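Exodeoxyribonuclease 10 (Escherichia coli, PDB 4FZX) degrades single-stranded and double-stranded DNA from the 3' end, as a magnesium-dependent DEDDh exonuclease of the DnaQ family linked to DNA repair. Local coordinates at residues 1-9 / 18-26; 49-57 / 130-138. All coordinates share one frame; numbering follows the deposited sequence.

Contact 1: 1-9 / 18-26; sequences MLRIIDTET and EIASVDVID. With NA (sodium ion), chain G; NA (sodium ion), chain E; nucleotides of chain A.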
# COMPACT_ATOMS: atom_id res chain seq x y z
N MSE C 1 3.64 -3.16 34.61
CA MSE C 1 3.87 -4.62 34.83
C MSE C 1 3.06 -5.45 33.84
O MSE C 1 1.84 -5.31 33.73
CB MSE C 1 3.49 -5.00 36.26
CG MSE C 1 3.81 -6.45 36.60
SE MSE C 1 2.32 -7.66 36.22
CE MSE C 1 1.34 -7.46 37.92
N LEU C 2 3.75 -6.36 33.15
CA LEU C 2 3.08 -7.29 32.27
C LEU C 2 3.18 -8.70 32.83
O LEU C 2 4.24 -9.11 33.31
CB LEU C 2 3.72 -7.22 30.89
CG LEU C 2 3.81 -5.77 30.40
CD1 LEU C 2 5.21 -5.43 29.93
CD2 LEU C 2 2.79 -5.54 29.31
N ARG C 3 2.05 -9.40 32.86
CA ARG C 3 2.05 -10.76 33.35
C ARG C 3 2.08 -11.75 32.18
O ARG C 3 1.18 -11.77 31.35
CB ARG C 3 0.84 -11.01 34.23
CG ARG C 3 0.77 -12.40 34.79
CD ARG C 3 -0.06 -12.42 36.04
NE ARG C 3 0.61 -11.70 37.11
CZ ARG C 3 0.03 -11.32 38.24
NH1 ARG C 3 -1.26 -11.59 38.46
NH2 ARG C 3 0.75 -10.70 39.17
N ILE C 4 3.18 -12.49 32.08
CA ILE C 4 3.32 -13.48 31.04
C ILE C 4 2.66 -14.75 31.53
O ILE C 4 2.86 -15.14 32.68
CB ILE C 4 4.82 -13.77 30.71
CG1 ILE C 4 5.45 -12.57 30.00
CG2 ILE C 4 4.96 -15.05 29.86
CD1 ILE C 4 5.41 -11.27 30.82
N ILE C 5 1.82 -15.34 30.68
CA ILE C 5 1.04 -16.54 31.02
C ILE C 5 1.39 -17.67 30.04
O ILE C 5 1.51 -17.43 28.84
CB ILE C 5 -0.50 -16.29 30.90
CG1 ILE C 5 -1.01 -15.48 32.08
CG2 ILE C 5 -1.27 -17.62 30.89
CD1 ILE C 5 -1.72 -16.34 33.11
N ASP C 6 1.47 -18.89 30.55
CA ASP C 6 1.48 -20.07 29.70
C ASP C 6 0.64 -21.19 30.29
O ASP C 6 0.56 -21.35 31.50
CB ASP C 6 2.91 -20.56 29.43
CG ASP C 6 2.96 -21.71 28.42
OD1 ASP C 6 2.80 -21.46 27.21
OD2 ASP C 6 3.18 -22.86 28.83
N THR C 7 0.11 -22.02 29.39
CA THR C 7 -0.84 -23.07 29.73
C THR C 7 -0.45 -24.32 28.92
O THR C 7 -0.35 -24.27 27.71
CB THR C 7 -2.27 -22.65 29.28
OG1 THR C 7 -2.71 -21.54 30.08
CG2 THR C 7 -3.22 -23.77 29.46
N GLU C 8 -0.23 -25.45 29.58
CA GLU C 8 -0.19 -26.72 28.87
C GLU C 8 -1.52 -27.43 29.04
O GLU C 8 -2.17 -27.30 30.08
CB GLU C 8 0.96 -27.59 29.38
CG GLU C 8 2.33 -26.90 29.43
CD GLU C 8 2.82 -26.42 28.06
OE1 GLU C 8 2.63 -27.13 27.05
OE2 GLU C 8 3.42 -25.32 28.01
N THR C 9 -1.93 -28.17 28.01
CA THR C 9 -3.31 -28.59 27.83
C THR C 9 -3.41 -30.07 27.42
O THR C 9 -2.41 -30.70 27.08
CB THR C 9 -4.03 -27.74 26.75
OG1 THR C 9 -3.30 -27.79 25.53
CG2 THR C 9 -4.18 -26.26 27.20
N GLU C 18 -1.51 -27.69 33.21
CA GLU C 18 -0.58 -26.81 33.90
C GLU C 18 -0.83 -25.35 33.51
O GLU C 18 -1.10 -25.04 32.36
CB GLU C 18 0.87 -27.20 33.57
CG GLU C 18 1.90 -26.74 34.63
CD GLU C 18 3.32 -27.25 34.36
OE1 GLU C 18 3.66 -27.56 33.19
OE2 GLU C 18 4.13 -27.30 35.32
N ILE C 19 -0.63 -24.45 34.46
CA ILE C 19 -0.58 -23.03 34.15
C ILE C 19 0.54 -22.39 34.95
O ILE C 19 0.91 -22.88 36.04
CB ILE C 19 -1.90 -22.35 34.52
CG1 ILE C 19 -1.91 -20.90 34.01
CG2 ILE C 19 -2.14 -22.42 36.05
CD1 ILE C 19 -3.29 -20.21 34.14
N ALA C 20 1.07 -21.30 34.43
CA ALA C 20 2.17 -20.59 35.08
C ALA C 20 2.21 -19.14 34.61
O ALA C 20 1.63 -18.81 33.56
CB ALA C 20 3.48 -21.28 34.77
N SER C 21 2.91 -18.29 35.36
CA SER C 21 3.17 -16.92 34.92
C SER C 21 4.45 -16.33 35.52
O SER C 21 4.92 -16.77 36.57
CB SER C 21 1.97 -16.01 35.23
OG SER C 21 1.87 -15.72 36.61
N VAL C 22 4.99 -15.32 34.85
CA VAL C 22 5.96 -14.43 35.47
C VAL C 22 5.56 -13.00 35.18
O VAL C 22 4.76 -12.73 34.26
CB VAL C 22 7.37 -14.68 34.92
CG1 VAL C 22 7.93 -16.00 35.44
CG2 VAL C 22 7.35 -14.66 33.38
N ASP C 23 6.10 -12.06 35.94
CA ASP C 23 5.83 -10.66 35.69
C ASP C 23 7.08 -10.01 35.14
O ASP C 23 8.20 -10.34 35.57
CB ASP C 23 5.36 -9.95 36.97
CG ASP C 23 4.03 -10.50 37.50
OD1 ASP C 23 3.31 -11.18 36.74
OD2 ASP C 23 3.73 -10.31 38.70
N VAL C 24 6.91 -9.15 34.15
CA VAL C 24 7.99 -8.31 33.68
C VAL C 24 7.79 -6.88 34.19
O VAL C 24 6.76 -6.27 33.93
CB VAL C 24 8.11 -8.33 32.13
CG1 VAL C 24 9.18 -7.35 31.65
CG2 VAL C 24 8.42 -9.75 31.63
N ILE C 25 8.73 -6.43 35.02
CA ILE C 25 8.69 -5.10 35.62
C ILE C 25 10.07 -4.47 35.41
O ILE C 25 11.06 -5.01 35.88
CB ILE C 25 8.41 -5.17 37.17
CG1 ILE C 25 7.24 -6.12 37.48
CG2 ILE C 25 8.17 -3.76 37.75
CD1 ILE C 25 6.79 -6.13 38.95
N ASP C 26 10.12 -3.37 34.66
CA ASP C 26 11.37 -2.62 34.51
C ASP C 26 12.45 -3.52 33.92
O ASP C 26 13.57 -3.56 34.42
CB ASP C 26 11.83 -2.05 35.86
CG ASP C 26 10.88 -0.96 36.40
OD1 ASP C 26 10.21 -0.27 35.58
OD2 ASP C 26 10.80 -0.80 37.65
NA NA G . 4.16 -23.99 26.35
NA NA E . 1.75 -21.64 25.03
P DG A 17 2.19 -24.36 23.31
OP1 DG A 17 2.57 -23.93 24.67
OP2 DG A 17 3.26 -24.67 22.34
O5' DG A 17 1.19 -25.59 23.39
C5' DG A 17 0.11 -25.54 24.30
C4' DG A 17 -0.54 -26.90 24.47
O4' DG A 17 -1.25 -27.21 23.27
C3' DG A 17 0.39 -28.08 24.71
O3' DG A 17 0.62 -28.19 26.10
C2' DG A 17 -0.45 -29.25 24.20
C1' DG A 17 -1.24 -28.61 23.07
N9 DG A 17 -0.64 -28.80 21.78
C8 DG A 17 0.33 -28.01 21.20
N7 DG A 17 0.68 -28.42 20.02
C5 DG A 17 -0.12 -29.54 19.81
C6 DG A 17 -0.18 -30.39 18.70
O6 DG A 17 0.47 -30.28 17.65
N1 DG A 17 -1.11 -31.42 18.88
C2 DG A 17 -1.89 -31.58 20.02
N2 DG A 17 -2.73 -32.64 20.03
N3 DG A 17 -1.83 -30.79 21.08
C4 DG A 17 -0.92 -29.80 20.89
O HOH W 1 -0.05 -22.10 26.14
O HOH W 2 4.36 -26.26 25.09
O HOH W 3 4.15 -21.20 24.41
O HOH W 4 0.92 -19.53 24.44
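Asp6 and Ala20 exchange both their backbone hydrogen bonds in the middle of an antiparallel beta hairpin. Strands 2-9 and 18-25 form it, at the centre of the mixed sheet of this RNase H-like exonuclease fold. The side chains of Asp6 and Glu8 stand on one face and carry the metal site. They are probably the first D and E of the DEDDh set. The sodium ion of chain G takes Asp6 OD2 and Glu8 OE2, the latter at 2.2 Å. That of chain E takes Asp6 OD1 at 2.4 Å. The phosphate oxygen OP1 of DG17 of chain A bridges both ions. In the native enzyme magnesium is the cofactor.

Asp6 CG lies trans to the backbone N (chi1 -174°), which carries the carboxylate out to the two ions. Glu8 bends at chi2, and its OE1 meets O3' of DG17 in a very short hydrogen bond of 2.5 Å. Thr9 N donates to the same O3' at 3.2 Å, so two groups grip the terminal sugar hydroxyl. Asp139 completes the acidic cluster from helix 136-154.

Behind this shell, Glu8 N bonds to Glu18 O, which ties the metal-binding strand to its neighbour. Glu18 lies alongside Glu8 but makes its salt bridge with Arg135. Further along the same face, Ile4 CD1 presses tightly on Val24 CG2 at 3.5 Å, in the apolar layer with Leu2 and Val22.

The other face ends in a charged clasp. Arg3 grips Asp23 side-on with two nitrogens, and the guanidinium and carboxylate are nearly coplanar (16°). Asn31 also bonds Asp23 OD2. The selenium of selenomethionine Met1 packs against Asp23 CG. Arg3 NE reaches Asp23 OD1 at 2.8 Å and Arg3 NH2 reaches Asp23 OD2 at 3.0 Å, both on the syn side of the carboxylate.

Contact 2: 49-57 / 130-138; sequences AIHRITEAM and GLHHHRALY. With nucleotides of chain A.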
# COMPACT_ATOMS: atom_id res chain seq x y z
N ALA C 49 2.94 -36.11 24.64
CA ALA C 49 4.26 -36.29 24.04
C ALA C 49 5.02 -34.99 24.01
O ALA C 49 6.26 -34.98 23.94
CB ALA C 49 4.14 -36.86 22.63
N ILE C 50 4.27 -33.89 24.02
CA ILE C 50 4.84 -32.56 24.05
C ILE C 50 5.20 -32.11 25.48
O ILE C 50 6.35 -31.76 25.73
CB ILE C 50 3.89 -31.53 23.36
CG1 ILE C 50 3.74 -31.87 21.87
CG2 ILE C 50 4.43 -30.13 23.54
CD1 ILE C 50 2.59 -31.13 21.17
N HIS C 51 4.22 -32.08 26.39
CA HIS C 51 4.47 -31.51 27.72
C HIS C 51 4.91 -32.54 28.76
O HIS C 51 5.47 -32.18 29.79
CB HIS C 51 3.29 -30.69 28.22
CG HIS C 51 2.00 -31.45 28.26
ND1 HIS C 51 1.91 -32.73 28.78
CD2 HIS C 51 0.77 -31.15 27.77
CE1 HIS C 51 0.67 -33.15 28.66
NE2 HIS C 51 -0.05 -32.21 28.08
N ARG C 52 4.68 -33.82 28.45
CA ARG C 52 5.13 -34.93 29.28
C ARG C 52 4.59 -34.82 30.69
O ARG C 52 5.28 -35.09 31.68
CB ARG C 52 6.65 -35.03 29.29
CG ARG C 52 7.24 -35.58 28.00
CD ARG C 52 8.74 -35.52 28.02
NE ARG C 52 9.24 -34.24 27.54
CZ ARG C 52 10.47 -33.79 27.77
NH1 ARG C 52 11.30 -34.47 28.54
NH2 ARG C 52 10.84 -32.62 27.27
N ILE C 53 3.34 -34.38 30.77
CA ILE C 53 2.60 -34.43 31.99
C ILE C 53 1.62 -35.57 31.88
O ILE C 53 0.80 -35.62 30.95
CB ILE C 53 1.83 -33.10 32.24
CG1 ILE C 53 2.84 -31.94 32.33
CG2 ILE C 53 0.98 -33.21 33.52
CD1 ILE C 53 2.25 -30.55 32.13
N THR C 54 1.74 -36.53 32.80
CA THR C 54 0.96 -37.75 32.76
C THR C 54 -0.31 -37.55 33.57
O THR C 54 -0.42 -36.57 34.29
CB THR C 54 1.75 -38.90 33.40
OG1 THR C 54 1.92 -38.62 34.79
CG2 THR C 54 3.15 -39.06 32.74
N GLU C 55 -1.24 -38.50 33.48
CA GLU C 55 -2.50 -38.40 34.21
C GLU C 55 -2.26 -38.53 35.71
O GLU C 55 -2.92 -37.85 36.51
CB GLU C 55 -3.49 -39.49 33.74
CG GLU C 55 -3.93 -39.33 32.27
CD GLU C 55 -5.15 -38.41 32.11
OE1 GLU C 55 -5.59 -37.81 33.12
OE2 GLU C 55 -5.66 -38.30 30.96
N ALA C 56 -1.29 -39.36 36.09
CA ALA C 56 -0.97 -39.53 37.49
C ALA C 56 -0.36 -38.27 38.09
O ALA C 56 -0.52 -38.01 39.29
CB ALA C 56 -0.05 -40.73 37.70
N MSE C 57 0.33 -37.48 37.28
CA MSE C 57 0.94 -36.25 37.78
C MSE C 57 -0.12 -35.21 38.17
O MSE C 57 0.13 -34.34 39.00
CB MSE C 57 1.92 -35.65 36.77
CG MSE C 57 3.31 -36.22 36.85
SE MSE C 57 4.35 -35.78 35.25
CE MSE C 57 4.72 -33.89 35.66
N GLY C 130 14.72 -28.02 37.25
CA GLY C 130 13.79 -29.14 37.32
C GLY C 130 12.62 -29.06 36.34
O GLY C 130 11.55 -29.62 36.59
N LEU C 131 12.82 -28.37 35.22
CA LEU C 131 11.78 -28.27 34.21
C LEU C 131 12.36 -28.47 32.81
O LEU C 131 13.55 -28.74 32.65
CB LEU C 131 11.04 -26.93 34.31
CG LEU C 131 10.27 -26.65 35.61
CD1 LEU C 131 9.69 -25.23 35.67
CD2 LEU C 131 9.17 -27.68 35.81
N HIS C 132 11.51 -28.40 31.80
CA HIS C 132 11.98 -28.48 30.43
C HIS C 132 11.02 -27.70 29.54
O HIS C 132 9.96 -27.28 29.98
CB HIS C 132 12.09 -29.94 29.95
CG HIS C 132 10.85 -30.75 30.17
ND1 HIS C 132 9.71 -30.61 29.40
CD2 HIS C 132 10.56 -31.70 31.10
CE1 HIS C 132 8.77 -31.41 29.86
NE2 HIS C 132 9.25 -32.08 30.89
N HIS C 133 11.45 -27.47 28.30
CA HIS C 133 10.62 -26.88 27.26
C HIS C 133 9.25 -27.55 27.23
O HIS C 133 9.13 -28.78 27.33
CB HIS C 133 11.35 -27.01 25.91
CG HIS C 133 10.65 -26.34 24.77
ND1 HIS C 133 9.79 -25.27 24.93
CD2 HIS C 133 10.72 -26.56 23.43
CE1 HIS C 133 9.35 -24.88 23.75
NE2 HIS C 133 9.92 -25.63 22.82
N HIS C 134 8.21 -26.73 27.24
CA HIS C 134 6.83 -27.22 27.24
C HIS C 134 6.32 -27.58 28.64
O HIS C 134 5.23 -28.13 28.78
CB HIS C 134 6.66 -28.41 26.30
CG HIS C 134 7.13 -28.14 24.91
ND1 HIS C 134 6.50 -27.24 24.07
CD2 HIS C 134 8.15 -28.66 24.19
CE1 HIS C 134 7.11 -27.22 22.90
NE2 HIS C 134 8.12 -28.08 22.95
N ARG C 135 7.07 -27.21 29.67
CA ARG C 135 6.47 -27.06 30.98
C ARG C 135 6.19 -25.59 31.20
O ARG C 135 6.99 -24.74 30.85
CB ARG C 135 7.37 -27.64 32.08
CG ARG C 135 7.55 -29.18 32.00
CD ARG C 135 6.24 -29.95 32.31
NE ARG C 135 5.71 -29.61 33.64
CZ ARG C 135 6.11 -30.16 34.78
NH1 ARG C 135 6.98 -31.17 34.78
NH2 ARG C 135 5.59 -29.75 35.93
N ALA C 136 5.00 -25.29 31.73
CA ALA C 136 4.47 -23.95 31.66
C ALA C 136 5.43 -22.88 32.17
O ALA C 136 5.64 -21.88 31.48
CB ALA C 136 3.13 -23.86 32.39
N LEU C 137 6.01 -23.07 33.37
CA LEU C 137 6.88 -22.04 33.95
C LEU C 137 8.14 -21.85 33.12
O LEU C 137 8.62 -20.73 32.96
CB LEU C 137 7.26 -22.36 35.41
CG LEU C 137 7.95 -21.21 36.15
CD1 LEU C 137 7.02 -19.98 36.24
CD2 LEU C 137 8.46 -21.61 37.53
N TYR C 138 8.64 -22.94 32.56
CA TYR C 138 9.80 -22.86 31.68
C TYR C 138 9.51 -21.98 30.47
O TYR C 138 10.26 -21.03 30.19
CB TYR C 138 10.21 -24.27 31.25
CG TYR C 138 11.52 -24.34 30.53
CD1 TYR C 138 11.64 -23.90 29.22
CD2 TYR C 138 12.65 -24.88 31.16
CE1 TYR C 138 12.85 -23.98 28.55
CE2 TYR C 138 13.87 -24.96 30.49
CZ TYR C 138 13.95 -24.52 29.18
OH TYR C 138 15.16 -24.57 28.52
P DG A 17 2.19 -24.36 23.31
OP1 DG A 17 2.57 -23.93 24.67
OP2 DG A 17 3.26 -24.67 22.34
O5' DG A 17 1.19 -25.59 23.39
C5' DG A 17 0.11 -25.54 24.30
C4' DG A 17 -0.54 -26.90 24.47
O4' DG A 17 -1.25 -27.21 23.27
C3' DG A 17 0.39 -28.08 24.71
O3' DG A 17 0.62 -28.19 26.10
C2' DG A 17 -0.45 -29.25 24.20
C1' DG A 17 -1.24 -28.61 23.07
N9 DG A 17 -0.64 -28.80 21.78
C8 DG A 17 0.33 -28.01 21.20
N7 DG A 17 0.68 -28.42 20.02
C5 DG A 17 -0.12 -29.54 19.81
C6 DG A 17 -0.18 -30.39 18.70
O6 DG A 17 0.47 -30.28 17.65
N1 DG A 17 -1.11 -31.42 18.88
C2 DG A 17 -1.89 -31.58 20.02
N2 DG A 17 -2.73 -32.64 20.03
N3 DG A 17 -1.83 -30.79 21.08
C4 DG A 17 -0.92 -29.80 20.89
O HOH W 5 7.47 -33.37 32.68
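His132 takes the guanidinium of Arg52 flat on one ring face, with centres 3.6 Å apart and planes at 18°. Arg135 CG covers the opposite face. His51 O meets the ring edge near CE1. A first torsion of 52° sets the ring between backbone N and carbonyl carbon, and the bond from His132 ND1 to His133 O at 2.8 Å fixes its rotation. With an alanine in its place, the Arg52 guanidinium is likely to lose the ring it stacks on and be freer to turn, and water 5 to lose its NE2 partner.

The close packing lies toward the DNA. Ile50 CG2 sits over one face of His134, 3.7 Å from the ring centroid, in a CH-pi contact. His133 CE1 covers the other face. His134 is probably the histidine of the DEDDh name, and the contact walls part of the 3' nucleotide pocket. Ile50 CD1 touches the base of DG17 of chain A at C5, 3.4 Å away. His51 CB rests on His134 O at 3.3 Å. His51 ND1 accepts from Ile53 N, and its NE2 is probably hydrogen-bonded to Thr9 O.

The outer side, around exposed Arg52, is looser and wetter. Water 5 links Arg52 O, His132 NE2 and Arg135 NH1. The selenomethionine methyl of Met57 lies over the Arg135 guanidinium, with CE 3.6 Å from NH1.

The contact joins the end of helix 45-51 to the type II turn 132-135 that leads into helix 136-154. Ile53 reaches across to Val17 and Leu36 of the sheet. Arg135 turns to Glu18 on strand 16-25.

In the fold
Contact 1 is core and contact 2 is partly buried, at the rim of the DNA site. Their centres lie about 16 Å apart. In contact 1 regular backbone pairing holds two neighbouring strands, and its acidic groups gather metal ions. Contact 2 joins a helix end to a loop distant in sequence by stacking, CH-pi packing and water. Its Ile50, His51 and His134 lie beside the same nucleotide, DG17 of chain A, that the metal site of contact 1 holds. The two contacts meet through the Glu18 and Arg135 pair. Asp6 also packs on Ala136, at the start of the helix that brings Asp139 to the metal site.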